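PDB 6XPJ: bacterial microcompartment shell protein CutR from Streptococcus intermedius SK54 = ATCC 27335, which probably serves as a minor hexameric building block of the choline-degrading bacterial microcompartment shell, where it may contribute heterogeneity and flexibility. Local coordinates for residues Ala67-Asp72 / Glu93-Asp98; Ala25-Ala30 / Glu44-Val49; Glu56-Ala61 / Cys74-Phe79; Lys20-Ala25 / Val50-Asn55. The protein carries 1 engineered substitution. All blocks are in the same frame, centred on the assembly; numbering follows the deposited sequence.

Interaction 1: Ala67-Asp72 / Glu93-Asp98; sequences AAANID and ETSLED. Engineered in segment 67-72: Ala67 (natural residue Lys).
Ala68 and Ala69, at the point where helix 58-68 gives way to loop, make a surface packing contact with Thr94, Ser95 and Asp98 of helix 89-105. Small side chains let the backbones come close: the CA atoms of Ala68 and Ser95 are 5.3 Å apart. Ala68 carries most of the contact. Its CB presses against the Asp98 carboxylate, with OD2 at 3.2 Å, while its carbonyl O meets Thr94 CG2 at 3.7 Å. Thr94 CG2 stands anti to its own backbone N, and OG1 turns back along its helix to bond Gln90 O.

Ser95 OG meets both sides of the turn at Asn70, touching Ala69 CB at 3.4 Å and Ile71 CG2 at 3.7 Å, yet its main polar partner is Ala65 O, in helix 58-68 one turn before Ala69. Serine suits this site because it is small enough for close packing and still ties the two helices together. Beyond the Asn70 turn, an inverse gamma turn, Ile71 also reaches Phe85 of strand 82-87. Two helices lying together on one face of a beta sheet, with a short loop leading into the next strand, are characteristic of the alpha/beta BMC domain.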
loop_
_atom_site.group_PDB
_atom_site.type_symbol
_atom_site.label_atom_id
_atom_site.label_comp_id
_atom_site.label_asym_id
_atom_site.label_seq_id
_atom_site.Cartn_x
_atom_site.Cartn_y
_atom_site.Cartn_z
ATOM N N ALA C 67 -4.359 -23.879 19.287
ATOM C CA ALA C 67 -3.720 -24.790 20.277
ATOM C C ALA C 67 -4.234 -24.454 21.691
ATOM O O ALA C 67 -4.188 -25.353 22.560
ATOM C CB ALA C 67 -2.226 -24.711 20.222
ATOM N N ALA C 68 -4.660 -23.207 21.938
ATOM C CA ALA C 68 -4.950 -22.664 23.295
ATOM C C ALA C 68 -6.314 -23.128 23.821
ATOM O O ALA C 68 -6.488 -23.229 25.074
ATOM C CB ALA C 68 -4.890 -21.152 23.261
ATOM N N ALA C 69 -7.292 -23.309 22.939
ATOM C CA ALA C 69 -8.708 -23.463 23.326
ATOM C C ALA C 69 -9.458 -24.050 22.144
ATOM O O ALA C 69 -8.885 -24.067 21.036
ATOM C CB ALA C 69 -9.278 -22.115 23.705
ATOM N N ASN C 70 -10.691 -24.485 22.385
ATOM C CA ASN C 70 -11.574 -25.066 21.347
ATOM C C ASN C 70 -12.219 -23.924 20.555
ATOM O O ASN C 70 -13.346 -23.512 20.852
ATOM C CB ASN C 70 -12.638 -25.964 21.962
ATOM C CG ASN C 70 -13.528 -26.598 20.917
ATOM O OD1 ASN C 70 -13.192 -26.612 19.732
ATOM N ND2 ASN C 70 -14.672 -27.103 21.350
ATOM N N ILE C 71 -11.512 -23.443 19.562
ATOM C CA ILE C 71 -11.990 -22.346 18.689
ATOM C C ILE C 71 -11.981 -22.888 17.259
ATOM O O ILE C 71 -11.310 -23.910 16.973
ATOM C CB ILE C 71 -11.173 -21.045 18.887
ATOM C CG1 ILE C 71 -9.678 -21.235 18.632
ATOM C CG2 ILE C 71 -11.434 -20.425 20.267
ATOM C CD1 ILE C 71 -9.245 -20.934 17.239
ATOM N N ASP C 72 -12.737 -22.231 16.392
ATOM C CA ASP C 72 -12.752 -22.486 14.939
ATOM C C ASP C 72 -12.120 -21.260 14.279
ATOM O O ASP C 72 -12.643 -20.162 14.472
ATOM C CB ASP C 72 -14.187 -22.693 14.463
ATOM C CG ASP C 72 -14.842 -23.940 15.030
ATOM O OD1 ASP C 72 -14.168 -24.967 15.091
ATOM O OD2 ASP C 72 -16.026 -23.859 15.388
ATOM N N GLU C 93 -11.642 -15.748 24.573
ATOM C CA GLU C 93 -10.763 -14.939 25.455
ATOM C C GLU C 93 -9.458 -15.688 25.760
ATOM O O GLU C 93 -8.372 -15.043 25.792
ATOM C CB GLU C 93 -11.484 -14.557 26.737
ATOM C CG GLU C 93 -12.626 -13.626 26.501
ATOM C CD GLU C 93 -13.281 -13.073 27.752
ATOM O OE1 GLU C 93 -14.140 -12.200 27.597
ATOM O OE2 GLU C 93 -12.919 -13.512 28.857
ATOM N N THR C 94 -9.512 -16.996 26.078
ATOM C CA THR C 94 -8.308 -17.796 26.386
ATOM C C THR C 94 -7.344 -17.707 25.207
ATOM O O THR C 94 -6.148 -17.470 25.411
ATOM C CB THR C 94 -8.654 -19.255 26.712
ATOM O OG1 THR C 94 -9.399 -19.194 27.931
ATOM C CG2 THR C 94 -7.430 -20.135 26.851
ATOM N N SER C 95 -7.851 -17.883 23.986
ATOM C CA SER C 95 -7.004 -17.854 22.776
ATOM C C SER C 95 -6.375 -16.461 22.610
ATOM O O SER C 95 -5.201 -16.370 22.284
ATOM C CB SER C 95 -7.777 -18.259 21.554
ATOM O OG SER C 95 -8.107 -19.654 21.609
ATOM N N LEU C 96 -7.156 -15.395 22.799
ATOM C CA LEU C 96 -6.612 -14.025 22.665
ATOM C C LEU C 96 -5.535 -13.805 23.722
ATOM O O LEU C 96 -4.498 -13.232 23.407
ATOM C CB LEU C 96 -7.756 -13.036 22.823
ATOM C CG LEU C 96 -8.728 -12.972 21.656
ATOM C CD1 LEU C 96 -9.904 -12.103 22.018
ATOM C CD2 LEU C 96 -8.039 -12.445 20.399
ATOM N N GLU C 97 -5.789 -14.194 24.959
ATOM C CA GLU C 97 -4.800 -14.047 26.055
ATOM C C GLU C 97 -3.522 -14.806 25.696
ATOM O O GLU C 97 -2.416 -14.269 25.905
ATOM C CB GLU C 97 -5.371 -14.642 27.328
ATOM C CG GLU C 97 -6.469 -13.824 27.957
ATOM C CD GLU C 97 -7.293 -14.600 28.962
ATOM O OE1 GLU C 97 -8.097 -13.954 29.650
ATOM O OE2 GLU C 97 -7.142 -15.841 29.058
ATOM N N ASP C 98 -3.651 -16.023 25.173
ATOM C CA ASP C 98 -2.453 -16.841 24.883
ATOM C C ASP C 98 -1.662 -16.189 23.755
ATOM O O ASP C 98 -0.416 -16.172 23.806
ATOM C CB ASP C 98 -2.836 -18.292 24.617
ATOM C CG ASP C 98 -3.199 -19.029 25.908
ATOM O OD1 ASP C 98 -3.344 -18.380 26.958
ATOM O OD2 ASP C 98 -3.226 -20.264 25.866
#

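Interaction 2: Ala25-Ala30 / Glu44-Val49; sequences AHVIAA and EGAIGV
His26 and Val49 exchange two backbone hydrogen bonds, His26 N to Val49 O at 2.9 Å and Val49 N to His26 O at 2.8 Å. Two residues along strand 11-28, Ile28 and Ile47 repeat the pattern, with Ile28 N to Ile47 O at 2.8 Å and Ile47 N to Ile28 O at 3.0 Å. Between these hydrogen-bonded pairs lies the non-hydrogen-bonded pair Val27 and Gly48, whose CA atoms approach to 4.5 Å. CA-H...O contacts fill in the ladder, among them Gly48 CA to His26 O at 3.2 Å.

The beta-branched Val27, Ile28, Ile47 and Val49 suit extended strands. In Val27 a chi1 of 52° sets CG1 between the backbone N and the carbonyl carbon and leaves CG2 anti to N, where it meets Ala46 CB at 3.7 Å; Val92 and Leu96 of helix 89-105 cover Val27. The other face bears His26, Ile28, Ile47 and Val49. The imidazole of His26 has Ile28 CG1 at its edge, bonds through ND1 to Thr115 and through NE2 to Ser117, and packs on Tyr102 of a neighbouring subunit. The arrangement is an antiparallel pair of inner strands in the sheet of a circularly permuted BMC domain.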
loop_
_atom_site.group_PDB
_atom_site.type_symbol
_atom_site.label_atom_id
_atom_site.label_comp_id
_atom_site.label_asym_id
_atom_site.label_seq_id
_atom_site.Cartn_x
_atom_site.Cartn_y
_atom_site.Cartn_z
ATOM N N ALA C 25 -6.538 -7.043 19.821
ATOM C CA ALA C 25 -6.818 -8.416 20.288
ATOM C C ALA C 25 -8.153 -8.346 21.012
ATOM O O ALA C 25 -8.215 -7.903 22.177
ATOM C CB ALA C 25 -5.699 -8.911 21.156
ATOM N N HIS C 26 -9.211 -8.633 20.286
ATOM C CA HIS C 26 -10.560 -8.163 20.623
ATOM C C HIS C 26 -11.555 -9.301 20.554
ATOM O O HIS C 26 -11.525 -10.092 19.572
ATOM C CB HIS C 26 -10.966 -7.037 19.666
ATOM C CG HIS C 26 -12.240 -6.369 20.066
ATOM N ND1 HIS C 26 -12.284 -5.261 20.872
ATOM C CD2 HIS C 26 -13.533 -6.680 19.763
ATOM C CE1 HIS C 26 -13.551 -4.908 21.051
ATOM N NE2 HIS C 26 -14.346 -5.764 20.376
ATOM N N VAL C 27 -12.465 -9.329 21.511
ATOM C CA VAL C 27 -13.620 -10.262 21.452
ATOM C C VAL C 27 -14.914 -9.470 21.312
ATOM O O VAL C 27 -15.170 -8.562 22.112
ATOM C CB VAL C 27 -13.673 -11.220 22.653
ATOM C CG1 VAL C 27 -13.589 -10.528 24.009
ATOM C CG2 VAL C 27 -14.904 -12.104 22.596
ATOM N N ILE C 28 -15.692 -9.839 20.301
ATOM C CA ILE C 28 -17.119 -9.454 20.201
ATOM C C ILE C 28 -17.896 -10.584 20.847
ATOM O O ILE C 28 -17.913 -11.681 20.294
ATOM C CB ILE C 28 -17.548 -9.182 18.748
ATOM C CG1 ILE C 28 -16.588 -8.227 18.041
ATOM C CG2 ILE C 28 -18.991 -8.680 18.752
ATOM C CD1 ILE C 28 -16.929 -7.979 16.589
ATOM N N ALA C 29 -18.510 -10.327 22.007
ATOM C CA ALA C 29 -19.050 -11.430 22.839
ATOM C C ALA C 29 -20.271 -12.034 22.158
ATOM O O ALA C 29 -20.444 -13.256 22.202
ATOM C CB ALA C 29 -19.421 -10.917 24.204
ATOM N N ALA C 30 -21.120 -11.186 21.586
ATOM C CA ALA C 30 -22.424 -11.593 21.037
ATOM C C ALA C 30 -22.651 -10.829 19.739
ATOM O O ALA C 30 -23.444 -9.887 19.691
ATOM C CB ALA C 30 -23.496 -11.313 22.060
ATOM N N GLU C 44 -23.333 -18.240 16.011
ATOM C CA GLU C 44 -23.253 -18.724 17.407
ATOM C C GLU C 44 -21.890 -18.307 17.937
ATOM O O GLU C 44 -20.927 -18.366 17.163
ATOM C CB GLU C 44 -23.320 -20.255 17.476
ATOM C CG GLU C 44 -24.627 -20.846 16.986
ATOM C CD GLU C 44 -25.815 -20.563 17.886
ATOM O OE1 GLU C 44 -25.588 -20.380 19.108
ATOM O OE2 GLU C 44 -26.962 -20.520 17.366
ATOM N N GLY C 45 -21.839 -17.935 19.208
ATOM C CA GLY C 45 -20.568 -17.764 19.903
ATOM C C GLY C 45 -19.979 -16.388 19.662
ATOM O O GLY C 45 -20.529 -15.559 18.917
ATOM N N ALA C 46 -18.854 -16.165 20.307
ATOM C CA ALA C 46 -18.081 -14.928 20.218
ATOM C C ALA C 46 -17.154 -15.002 19.004
ATOM O O ALA C 46 -16.889 -16.114 18.437
ATOM C CB ALA C 46 -17.307 -14.746 21.489
ATOM N N ILE C 47 -16.685 -13.829 18.599
ATOM C CA ILE C 47 -15.661 -13.692 17.533
ATOM C C ILE C 47 -14.440 -13.023 18.148
ATOM O O ILE C 47 -14.596 -11.967 18.796
ATOM C CB ILE C 47 -16.223 -12.895 16.345
ATOM C CG1 ILE C 47 -17.299 -13.728 15.637
ATOM C CG2 ILE C 47 -15.108 -12.429 15.414
ATOM C CD1 ILE C 47 -16.812 -14.923 14.911
ATOM N N GLY C 48 -13.271 -13.593 17.879
ATOM C CA GLY C 48 -11.976 -12.980 18.203
ATOM C C GLY C 48 -11.356 -12.370 16.971
ATOM O O GLY C 48 -11.412 -13.006 15.892
ATOM N N VAL C 49 -10.788 -11.172 17.098
ATOM C CA VAL C 49 -10.192 -10.374 16.000
ATOM C C VAL C 49 -8.803 -9.922 16.432
ATOM O O VAL C 49 -8.674 -9.304 17.502
ATOM C CB VAL C 49 -11.063 -9.164 15.645
ATOM C CG1 VAL C 49 -10.553 -8.539 14.354
ATOM C CG2 VAL C 49 -12.541 -9.535 15.540
#

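Interaction 3: Glu56-Ala61 / Cys74-Phe79; sequences ETAIIA and CFVDRF
Val76 points its CB at Ala58 and Ile59 of helix 58-68, and the methyl CG1 does the touching. Anti to its own backbone N (chi1 -176°), CG1 lies against the helix backbone, 3.7 Å from Ile59 CA and 3.8 Å from Ala58 O. It also meets Ala58 CB at 4.1 Å and the end of the Ile59 chain, CD1 at 3.9 Å. The Ile59 and Val76 side chains cross obliquely, and a beta-branched valine suits both the strand and this apolar patch. Ala58 is small enough for its CB to settle 3.6 Å from Asp77 O.

In the BMC fold helix 58-68 rests here on strand 72-77, an outermost strand of the sheet within the chain; in a classic beta bulge just before Val76, Cys74 and Phe75 both face Met84 of strand 82-87. Beyond it, Asp77 OD1 accepts from Phe79 N at 2.8 Å in an Asx turn. Phe79 CZ lies 3.4 Å above the plane of the Arg78 guanidinium, offset toward its rim. That guanidinium forms a salt bridge with Asp77 of a neighbouring subunit and a cation-pi contact with Phe75 of the same neighbouring subunit. Glu56 also reaches that subunit, bonding its Ser82.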
loop_
_atom_site.group_PDB
_atom_site.type_symbol
_atom_site.label_atom_id
_atom_site.label_comp_id
_atom_site.label_asym_id
_atom_site.label_seq_id
_atom_site.Cartn_x
_atom_site.Cartn_y
_atom_site.Cartn_z
ATOM N N GLU C 56 2.992 -11.432 8.255
ATOM C CA GLU C 56 3.287 -12.879 8.214
ATOM C C GLU C 56 3.065 -13.507 9.588
ATOM O O GLU C 56 2.929 -14.753 9.647
ATOM C CB GLU C 56 4.728 -13.138 7.751
ATOM C CG GLU C 56 5.035 -12.698 6.340
ATOM C CD GLU C 56 5.450 -11.243 6.160
ATOM O OE1 GLU C 56 5.330 -10.399 7.147
ATOM O OE2 GLU C 56 5.887 -10.914 5.048
ATOM N N THR C 57 3.037 -12.737 10.678
ATOM C CA THR C 57 2.834 -13.322 12.024
ATOM C C THR C 57 1.374 -13.768 12.194
ATOM O O THR C 57 1.112 -14.452 13.189
ATOM C CB THR C 57 3.197 -12.373 13.161
ATOM O OG1 THR C 57 2.375 -11.194 13.138
ATOM C CG2 THR C 57 4.658 -11.999 13.143
ATOM N N ALA C 58 0.482 -13.480 11.249
ATOM C CA ALA C 58 -0.902 -13.992 11.354
ATOM C C ALA C 58 -0.911 -15.519 11.522
ATOM O O ALA C 58 -1.685 -16.041 12.365
ATOM C CB ALA C 58 -1.692 -13.571 10.145
ATOM N N ILE C 59 -0.098 -16.246 10.768
ATOM C CA ILE C 59 -0.117 -17.734 10.873
ATOM C C ILE C 59 0.360 -18.184 12.268
ATOM O O ILE C 59 -0.171 -19.167 12.789
ATOM C CB ILE C 59 0.690 -18.372 9.736
ATOM C CG1 ILE C 59 0.434 -19.875 9.637
ATOM C CG2 ILE C 59 2.159 -18.103 9.895
ATOM C CD1 ILE C 59 -0.993 -20.224 9.246
ATOM N N ILE C 60 1.280 -17.457 12.891
ATOM C CA ILE C 60 1.785 -17.810 14.233
ATOM C C ILE C 60 0.652 -17.609 15.238
ATOM O O ILE C 60 0.428 -18.471 16.096
ATOM C CB ILE C 60 2.993 -16.923 14.586
ATOM C CG1 ILE C 60 4.134 -17.109 13.606
ATOM C CG2 ILE C 60 3.430 -17.173 16.016
ATOM C CD1 ILE C 60 5.243 -16.072 13.764
ATOM N N ALA C 61 -0.068 -16.499 15.140
ATOM C CA ALA C 61 -1.185 -16.177 16.058
ATOM C C ALA C 61 -2.311 -17.181 15.873
ATOM O O ALA C 61 -2.854 -17.644 16.877
ATOM C CB ALA C 61 -1.674 -14.770 15.868
ATOM N N CYS C 74 -11.654 -18.684 11.520
ATOM C CA CYS C 74 -12.510 -18.121 10.441
ATOM C C CYS C 74 -11.595 -17.830 9.246
ATOM O O CYS C 74 -11.861 -18.306 8.129
ATOM C CB CYS C 74 -13.241 -16.855 10.873
ATOM S SG CYS C 74 -14.237 -17.022 12.378
ATOM N N PHE C 75 -10.515 -17.086 9.465
ATOM C CA PHE C 75 -9.494 -16.898 8.417
ATOM C C PHE C 75 -8.173 -16.509 9.069
ATOM O O PHE C 75 -8.125 -16.018 10.201
ATOM C CB PHE C 75 -9.971 -15.879 7.379
ATOM C CG PHE C 75 -10.096 -14.493 7.940
ATOM C CD1 PHE C 75 -8.972 -13.718 8.157
ATOM C CD2 PHE C 75 -11.337 -13.954 8.248
ATOM C CE1 PHE C 75 -9.076 -12.455 8.718
ATOM C CE2 PHE C 75 -11.441 -12.685 8.782
ATOM C CZ PHE C 75 -10.305 -11.938 9.020
ATOM N N VAL C 76 -7.123 -16.762 8.307
ATOM C CA VAL C 76 -5.713 -16.401 8.597
ATOM C C VAL C 76 -5.263 -15.625 7.384
ATOM O O VAL C 76 -5.216 -16.208 6.291
ATOM C CB VAL C 76 -4.820 -17.630 8.790
ATOM C CG1 VAL C 76 -3.412 -17.191 9.184
ATOM C CG2 VAL C 76 -5.405 -18.577 9.816
ATOM N N ASP C 77 -4.973 -14.355 7.529
ATOM C CA ASP C 77 -4.705 -13.496 6.366
ATOM C C ASP C 77 -3.300 -12.912 6.481
ATOM O O ASP C 77 -3.090 -11.917 7.214
ATOM C CB ASP C 77 -5.790 -12.432 6.212
ATOM C CG ASP C 77 -5.736 -11.752 4.871
ATOM O OD1 ASP C 77 -4.602 -11.628 4.349
ATOM O OD2 ASP C 77 -6.805 -11.327 4.343
ATOM N N ARG C 78 -2.353 -13.525 5.783
ATOM C CA ARG C 78 -0.960 -13.022 5.748
ATOM C C ARG C 78 -0.843 -11.781 4.863
ATOM O O ARG C 78 0.250 -11.176 4.851
ATOM C CB ARG C 78 -0.023 -14.129 5.244
ATOM C CG ARG C 78 -0.147 -14.455 3.773
ATOM C CD ARG C 78 0.895 -15.479 3.396
ATOM N NE ARG C 78 0.870 -15.831 1.982
ATOM C CZ ARG C 78 1.496 -15.166 1.014
ATOM N NH1 ARG C 78 2.143 -14.045 1.269
ATOM N NH2 ARG C 78 1.449 -15.626 -0.227
ATOM N N PHE C 79 -1.850 -11.419 4.085
ATOM C CA PHE C 79 -1.795 -10.245 3.190
ATOM C C PHE C 79 -2.163 -8.997 3.995
ATOM O O PHE C 79 -1.658 -7.897 3.707
ATOM C CB PHE C 79 -2.719 -10.446 1.985
ATOM C CG PHE C 79 -2.401 -11.714 1.258
ATOM C CD1 PHE C 79 -1.357 -11.756 0.344
ATOM C CD2 PHE C 79 -3.077 -12.883 1.560
ATOM C CE1 PHE C 79 -1.033 -12.951 -0.273
ATOM C CE2 PHE C 79 -2.769 -14.068 0.916
ATOM C CZ PHE C 79 -1.730 -14.098 0.014
#

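Interaction 4: Lys20-Ala25 / Val50-Asn55; sequences KQITLA and VSLTPN
Gln21 and Thr53 put their side chains on one face of the sheet, and the Gln21 chain carries its flat amide away from Thr53. Thr23 OG1 sits almost in the amide plane and takes a nearly straight bond from Gln21 NE2 (2.9 Å, 167°); at the other corner OE1 bonds Arg11 of another subunit. A glutamine suits this place because one planar group can donate to its own strand and accept from a neighbouring chain.

Water 1 gathers three hydroxyls on this face: Thr23 OG1 at 2.7 Å, Thr53 OG1 at 2.9 Å, and Ser51 OG, anti to its backbone N (chi1 -178°), to which it donates at 3.3 Å. Ser51 OG also bonds Glu56 of a neighbouring subunit.

Beneath, the register slips by one residue. Thr23, with a helix-like psi of -13°, is the extra residue: its N bonds Ser51 O at 3.0 Å, while Ser51 N bonds Leu24 O, also at 3.0 Å. Leu24 N is buried and has no partner in the model. Beyond the slip, Leu24 CB packs 3.6 Å from Ser51 CB.

On the opposite face Ile22 and Leu52 lie side by side, CG1 to CD2 3.9 Å, and both reach Phe103 of helix 89-105. After Thr53, a cis peptide leads into Pro54 as the strand ends. This is an antiparallel beta bulge within the BMC sheet, placed where subunits of the hexamer meet.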
loop_
_atom_site.group_PDB
_atom_site.type_symbol
_atom_site.label_atom_id
_atom_site.label_comp_id
_atom_site.label_asym_id
_atom_site.label_seq_id
_atom_site.Cartn_x
_atom_site.Cartn_y
_atom_site.Cartn_z
ATOM N N LYS C 20 6.826 -4.418 14.955
ATOM C CA LYS C 20 6.582 -5.710 15.616
ATOM C C LYS C 20 5.551 -5.436 16.681
ATOM O O LYS C 20 5.912 -5.035 17.775
ATOM C CB LYS C 20 7.891 -6.305 16.121
ATOM C CG LYS C 20 8.830 -6.705 15.005
ATOM C CD LYS C 20 10.234 -7.031 15.503
ATOM C CE LYS C 20 10.932 -5.775 16.001
ATOM N NZ LYS C 20 12.413 -5.848 15.917
ATOM N N GLN C 21 4.278 -5.647 16.355
ATOM C CA GLN C 21 3.198 -5.146 17.234
ATOM C C GLN C 21 1.928 -5.953 17.005
ATOM O O GLN C 21 1.602 -6.256 15.848
ATOM C CB GLN C 21 2.958 -3.668 16.894
ATOM C CG GLN C 21 1.830 -3.012 17.647
ATOM C CD GLN C 21 1.937 -1.509 17.534
ATOM O OE1 GLN C 21 2.929 -0.907 17.934
ATOM N NE2 GLN C 21 0.885 -0.908 17.018
ATOM N N ILE C 22 1.183 -6.191 18.078
ATOM C CA ILE C 22 -0.264 -6.517 18.008
ATOM C C ILE C 22 -1.022 -5.251 18.368
ATOM O O ILE C 22 -0.841 -4.716 19.483
ATOM C CB ILE C 22 -0.636 -7.689 18.922
ATOM C CG1 ILE C 22 0.083 -8.958 18.459
ATOM C CG2 ILE C 22 -2.150 -7.833 18.961
ATOM C CD1 ILE C 22 -0.275 -10.214 19.217
ATOM N N THR C 23 -1.850 -4.767 17.434
ATOM C CA THR C 23 -2.576 -3.488 17.587
ATOM C C THR C 23 -4.030 -3.741 17.996
ATOM O O THR C 23 -4.730 -2.792 18.402
ATOM C CB THR C 23 -2.477 -2.642 16.314
ATOM O OG1 THR C 23 -1.118 -2.645 15.852
ATOM C CG2 THR C 23 -2.927 -1.228 16.574
ATOM N N LEU C 24 -4.494 -4.974 17.903
ATOM C CA LEU C 24 -5.885 -5.311 18.252
ATOM C C LEU C 24 -5.907 -6.766 18.685
ATOM O O LEU C 24 -5.382 -7.625 17.965
ATOM C CB LEU C 24 -6.807 -5.096 17.044
ATOM C CG LEU C 24 -8.286 -5.338 17.335
ATOM C CD1 LEU C 24 -8.832 -4.235 18.211
ATOM C CD2 LEU C 24 -9.059 -5.443 16.040
ATOM N N ALA C 25 -6.538 -7.043 19.821
ATOM C CA ALA C 25 -6.818 -8.416 20.288
ATOM C C ALA C 25 -8.153 -8.346 21.012
ATOM O O ALA C 25 -8.215 -7.903 22.177
ATOM C CB ALA C 25 -5.699 -8.911 21.156
ATOM N N VAL C 50 -7.814 -10.219 15.602
ATOM C CA VAL C 50 -6.401 -9.868 15.880
ATOM C C VAL C 50 -5.827 -9.098 14.694
ATOM O O VAL C 50 -5.989 -9.514 13.539
ATOM C CB VAL C 50 -5.557 -11.105 16.215
ATOM C CG1 VAL C 50 -4.232 -10.671 16.787
ATOM C CG2 VAL C 50 -6.290 -12.033 17.181
ATOM N N SER C 51 -5.133 -8.015 15.004
ATOM C CA SER C 51 -4.332 -7.204 14.057
ATOM C C SER C 51 -2.858 -7.314 14.414
ATOM O O SER C 51 -2.509 -6.979 15.581
ATOM C CB SER C 51 -4.738 -5.767 14.149
ATOM O OG SER C 51 -3.989 -5.003 13.192
ATOM N N LEU C 52 -2.040 -7.775 13.479
ATOM C CA LEU C 52 -0.599 -8.032 13.726
ATOM C C LEU C 52 0.266 -7.351 12.680
ATOM O O LEU C 52 -0.124 -7.202 11.518
ATOM C CB LEU C 52 -0.311 -9.527 13.702
ATOM C CG LEU C 52 -1.176 -10.389 14.601
ATOM C CD1 LEU C 52 -2.277 -11.087 13.808
ATOM C CD2 LEU C 52 -0.336 -11.368 15.401
ATOM N N THR C 53 1.491 -7.031 13.084
ATOM C CA THR C 53 2.548 -6.490 12.210
ATOM C C THR C 53 3.836 -7.138 12.693
ATOM O O THR C 53 4.063 -7.175 13.909
ATOM C CB THR C 53 2.623 -4.958 12.335
ATOM O OG1 THR C 53 1.294 -4.418 12.176
ATOM C CG2 THR C 53 3.640 -4.399 11.368
ATOM N N PRO C 54 4.696 -7.694 11.820
ATOM C CA PRO C 54 4.458 -7.796 10.381
ATOM C C PRO C 54 3.380 -8.837 10.046
ATOM O O PRO C 54 3.018 -9.672 10.876
ATOM C CB PRO C 54 5.818 -8.235 9.830
ATOM C CG PRO C 54 6.418 -9.028 10.965
ATOM C CD PRO C 54 5.961 -8.326 12.221
ATOM N N ASN C 55 2.833 -8.716 8.856
ATOM C CA ASN C 55 1.588 -9.437 8.512
ATOM C C ASN C 55 1.779 -10.953 8.501
ATOM O O ASN C 55 0.806 -11.661 8.735
ATOM C CB ASN C 55 1.070 -8.967 7.174
ATOM C CG ASN C 55 0.527 -7.551 7.234
ATOM O OD1 ASN C 55 0.328 -7.005 8.312
ATOM N ND2 ASN C 55 0.200 -7.002 6.070
HETATM O O HOH W 1 -0.858 -4.578 14.046
#

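How the interactions relate
Interactions 2 and 4 are successive lengths of one antiparallel pairing of strands 11-28 and 46-53; they share Ala25, their centres lie about 17 Å apart, and Val49 CG1 touches Leu24 CD2 at 3.8 Å. Helix 89-105 binds interaction 1 to both, because Leu96 CD1 lies 3.6 Å from His26 O and Leu96 CD2 lies 3.7 Å from Val50 CG2. Interactions 1 and 3 use opposite ends of helix 58-68, with centres about 15 Å apart. Interaction 3 sits about 10 Å from interaction 4, centre to centre, and Ala61 CB meets Leu52 CD2 at 3.7 Å. Interactions 2, 3 and 4 are buried, and interaction 1 lies at the surface.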